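Local coordinates for inorganic pyrophosphatase (Coxiella burnetii, PDB 3TR4), which hydrolyses inorganic pyrophosphate to two phosphate ions, as a homohexameric, magnesium-dependent enzyme of the PPase family, at the interface of chains A and B. Sequence-based numbering; all coordinates share one arbitrary frame. Chains: chain A/B, Inorganic pyrophosphatase.

The interface of chains A and B. Residues chain A 49-52, 138-139, 142; chain B 50-51, 138-139.
The selenomethionines A:Met51 and B:Met51 meet beside the two-fold axis, where their segments form an antiparallel beta bridge. Their side chains lie aslant, with SE of A:Met51 3.6 Å from SE of B:Met51. They differ in shape: A:Met51 runs extended to its selenium (chi2 176°) and bends only at the methyl, whereas B:Met51 folds at both chi2 and chi3, bringing its selenium against CG of A:Met51. The methyl end of A:Met51 points towards the hydroxyl of B:Ser50, and its selenium also approaches CE1 of B:His138 at 4.1 Å.

Over a face of the B:His138 imidazole sits the A:Thr49 methyl, CG2 lying 4.0 Å from the ring centroid in a CH-pi contact. In the plane of that ring, ND1 of B:His138 and water 1 are hydrogen-bonded at 2.8 Å, and this water in turn reaches the backbone N of A:Ser50. In the twin bridge water 2 hydrogen-bonds ND1 of A:His138, in the plane of that ring, and reaches the backbone N of B:Ser50; here the water is also held by OG of B:Ser50, 2.7 Å away. That same hydroxyl lies at the edge of the A:Phe139 ring, 3.3 Å from CD2. A direct backbone hydrogen bond, A:Arg52 N to B:Ser50 O (2.9 Å), ties the two loops together.

Each subunit thus sets the loop following strand 40-46 against its partner's loop and the C-terminal half of helix 130-142, in a two-fold contact of the hexamer.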
ATOM      1  N   THR A  49      16.913  11.857  -1.705  1.00 36.74           N
ATOM      2  CA  THR A  49      17.271  11.160  -0.465  1.00 33.53           C
ATOM      3  C   THR A  49      16.253  10.095  -0.070  1.00 32.29           C
ATOM      4  O   THR A  49      15.099  10.129  -0.498  1.00 34.33           O
ATOM      5  CB  THR A  49      17.450  12.128   0.721  1.00 38.19           C
ATOM      6  OG1 THR A  49      16.335  13.023   0.778  1.00 35.37           O
ATOM      7  CG2 THR A  49      18.734  12.932   0.578  1.00 38.64           C
ATOM      8  N   SER A  50      16.688   9.153   0.759  1.00 25.81           N
ATOM      9  CA  SER A  50      15.823   8.066   1.192  1.00 33.34           C
ATOM     10  C   SER A  50      15.107   8.442   2.483  1.00 32.34           C
ATOM     11  O   SER A  50      15.320   7.825   3.528  1.00 34.38           O
ATOM     12  CB  SER A  50      16.633   6.782   1.379  1.00 40.86           C
ATOM     13  OG  SER A  50      15.855   5.641   1.056  1.00 39.00           O
HETATM   14  N   MSE A  51      14.258   9.462   2.397  1.00 34.76           N
HETATM   15  CA  MSE A  51      13.549   9.992   3.556  1.00 43.68           C
HETATM   16  C   MSE A  51      12.083  10.257   3.248  1.00 41.22           C
HETATM   17  O   MSE A  51      11.683  10.305   2.086  1.00 43.72           O
HETATM   18  CB  MSE A  51      14.195  11.292   4.027  1.00 40.86           C
HETATM   19  CG  MSE A  51      15.672  11.180   4.275  1.00 48.48           C
HETATM   20 SE   MSE A  51      16.454  12.894   4.743  1.00 50.28          SE
HETATM   21  CE  MSE A  51      15.382  13.333   6.316  1.00 44.16           C
ATOM     22  N   ARG A  52      11.295  10.438   4.302  1.00 34.86           N
ATOM     23  CA  ARG A  52       9.867  10.689   4.169  1.00 30.86           C
ATOM     24  C   ARG A  52       9.421  11.753   5.164  1.00 31.30           C
ATOM     25  O   ARG A  52       9.916  11.806   6.291  1.00 26.43           O
ATOM     26  CB  ARG A  52       9.083   9.404   4.418  1.00 32.75           C
ATOM     27  CG  ARG A  52       9.552   8.218   3.600  1.00 35.85           C
ATOM     28  CD  ARG A  52       9.150   8.333   2.138  1.00 37.25           C
ATOM     29  NE  ARG A  52       9.361   7.065   1.448  1.00 44.86           N
ATOM     30  CZ  ARG A  52      10.509   6.705   0.881  1.00 44.42           C
ATOM     31  NH1 ARG A  52      11.553   7.524   0.905  1.00 39.24           N
ATOM     32  NH2 ARG A  52      10.612   5.525   0.284  1.00 46.25           N
ATOM     33  N   HIS A 138      15.040  17.090  12.649  1.00 25.67           N
ATOM     34  CA  HIS A 138      16.071  16.348  11.941  1.00 27.92           C
ATOM     35  C   HIS A 138      15.732  16.254  10.460  1.00 27.82           C
ATOM     36  O   HIS A 138      16.599  16.427   9.602  1.00 23.67           O
ATOM     37  CB  HIS A 138      16.228  14.953  12.535  1.00 26.88           C
ATOM     38  CG  HIS A 138      17.256  14.115  11.842  1.00 30.52           C
ATOM     39  ND1 HIS A 138      16.922  13.130  10.936  1.00 29.55           N
ATOM     40  CD2 HIS A 138      18.607  14.115  11.916  1.00 30.05           C
ATOM     41  CE1 HIS A 138      18.024  12.558  10.486  1.00 31.18           C
ATOM     42  NE2 HIS A 138      19.061  13.138  11.063  1.00 32.52           N
ATOM     43  N   PHE A 139      14.466  15.985  10.159  1.00 23.00           N
ATOM     44  CA  PHE A 139      14.050  15.894   8.769  1.00 21.35           C
ATOM     45  C   PHE A 139      14.368  17.168   7.995  1.00 22.76           C
ATOM     46  O   PHE A 139      14.977  17.115   6.928  1.00 27.07           O
ATOM     47  CB  PHE A 139      12.556  15.579   8.636  1.00 23.06           C
ATOM     48  CG  PHE A 139      12.087  15.556   7.214  1.00 22.40           C
ATOM     49  CD1 PHE A 139      11.537  16.684   6.636  1.00 19.00           C
ATOM     50  CD2 PHE A 139      12.252  14.418   6.436  1.00 24.69           C
ATOM     51  CE1 PHE A 139      11.125  16.671   5.315  1.00 25.01           C
ATOM     52  CE2 PHE A 139      11.843  14.399   5.116  1.00 20.22           C
ATOM     53  CZ  PHE A 139      11.280  15.529   4.556  1.00 23.44           C
ATOM     54  N   ARG A 142      18.006  17.769   7.225  1.00 27.03           N
ATOM     55  CA  ARG A 142      18.743  16.829   6.378  1.00 28.60           C
ATOM     56  C   ARG A 142      18.145  16.588   4.989  1.00 28.71           C
ATOM     57  O   ARG A 142      18.844  16.127   4.091  1.00 29.15           O
ATOM     58  CB  ARG A 142      18.901  15.481   7.094  1.00 29.28           C
ATOM     59  CG  ARG A 142      19.644  15.545   8.432  1.00 28.90           C
ATOM     60  CD  ARG A 142      21.145  15.337   8.265  1.00 27.37           C
ATOM     61  NE  ARG A 142      21.755  16.411   7.491  1.00 29.37           N
ATOM     62  CZ  ARG A 142      22.265  17.516   8.024  1.00 39.25           C
ATOM     63  NH1 ARG A 142      22.244  17.685   9.340  1.00 43.59           N
ATOM     64  NH2 ARG A 142      22.796  18.447   7.245  1.00 44.81           N
TER
ATOM     65  N   SER B  50      12.875   9.539  10.033  1.00 35.46           N
ATOM     66  CA  SER B  50      12.223   9.666   8.734  1.00 36.43           C
ATOM     67  C   SER B  50      13.005   8.965   7.626  1.00 35.40           C
ATOM     68  O   SER B  50      12.637   9.036   6.457  1.00 41.85           O
ATOM     69  CB  SER B  50      12.010  11.140   8.386  1.00 43.70           C
ATOM     70  OG  SER B  50      13.249  11.807   8.219  1.00 50.84           O
HETATM   71  N   MSE B  51      14.088   8.288   7.993  0.71 35.70           N
HETATM   72  CA  MSE B  51      14.933   7.625   7.006  0.71 33.20           C
HETATM   73  C   MSE B  51      14.357   6.261   6.610  0.71 32.24           C
HETATM   74  O   MSE B  51      13.805   5.543   7.445  0.71 34.36           O
HETATM   75  CB  MSE B  51      16.361   7.470   7.542  0.71 33.86           C
HETATM   76  CG  MSE B  51      16.971   8.744   8.133  0.71 31.66           C
HETATM   77 SE   MSE B  51      17.416  10.122   6.817  0.71 55.17          SE
HETATM   78  CE  MSE B  51      18.556   9.064   5.643  0.71 21.26           C
ATOM     79  N   HIS B 138      24.427   8.302   2.067  1.00 21.69           N
ATOM     80  CA  HIS B 138      23.737   9.290   2.889  1.00 21.20           C
ATOM     81  C   HIS B 138      22.858   8.608   3.929  1.00 22.93           C
ATOM     82  O   HIS B 138      22.861   8.983   5.101  1.00 21.76           O
ATOM     83  CB  HIS B 138      22.906  10.228   2.012  1.00 23.21           C
ATOM     84  CG  HIS B 138      22.098  11.222   2.784  1.00 24.50           C
ATOM     85  ND1 HIS B 138      20.759  11.038   3.061  1.00 25.64           N
ATOM     86  CD2 HIS B 138      22.434  12.412   3.338  1.00 23.83           C
ATOM     87  CE1 HIS B 138      20.308  12.071   3.750  1.00 25.13           C
ATOM     88  NE2 HIS B 138      21.303  12.918   3.931  1.00 26.08           N
ATOM     89  N   PHE B 139      22.113   7.593   3.507  1.00 20.43           N
ATOM     90  CA  PHE B 139      21.279   6.867   4.450  1.00 19.28           C
ATOM     91  C   PHE B 139      22.101   6.340   5.632  1.00 19.33           C
ATOM     92  O   PHE B 139      21.746   6.575   6.782  1.00 21.88           O
ATOM     93  CB  PHE B 139      20.514   5.725   3.772  1.00 20.57           C
ATOM     94  CG  PHE B 139      19.777   4.853   4.739  1.00 23.31           C
ATOM     95  CD1 PHE B 139      20.349   3.682   5.209  1.00 24.98           C
ATOM     96  CD2 PHE B 139      18.526   5.222   5.212  1.00 23.86           C
ATOM     97  CE1 PHE B 139      19.681   2.887   6.120  1.00 23.85           C
ATOM     98  CE2 PHE B 139      17.854   4.427   6.125  1.00 24.57           C
ATOM     99  CZ  PHE B 139      18.434   3.261   6.579  1.00 23.70           C
TER
HETATM  100  O   HOH W   1      19.460   8.993   1.684  1.00 24.57           O
HETATM  101  O   HOH W   2      14.061  12.470  10.747  0.88 27.05           O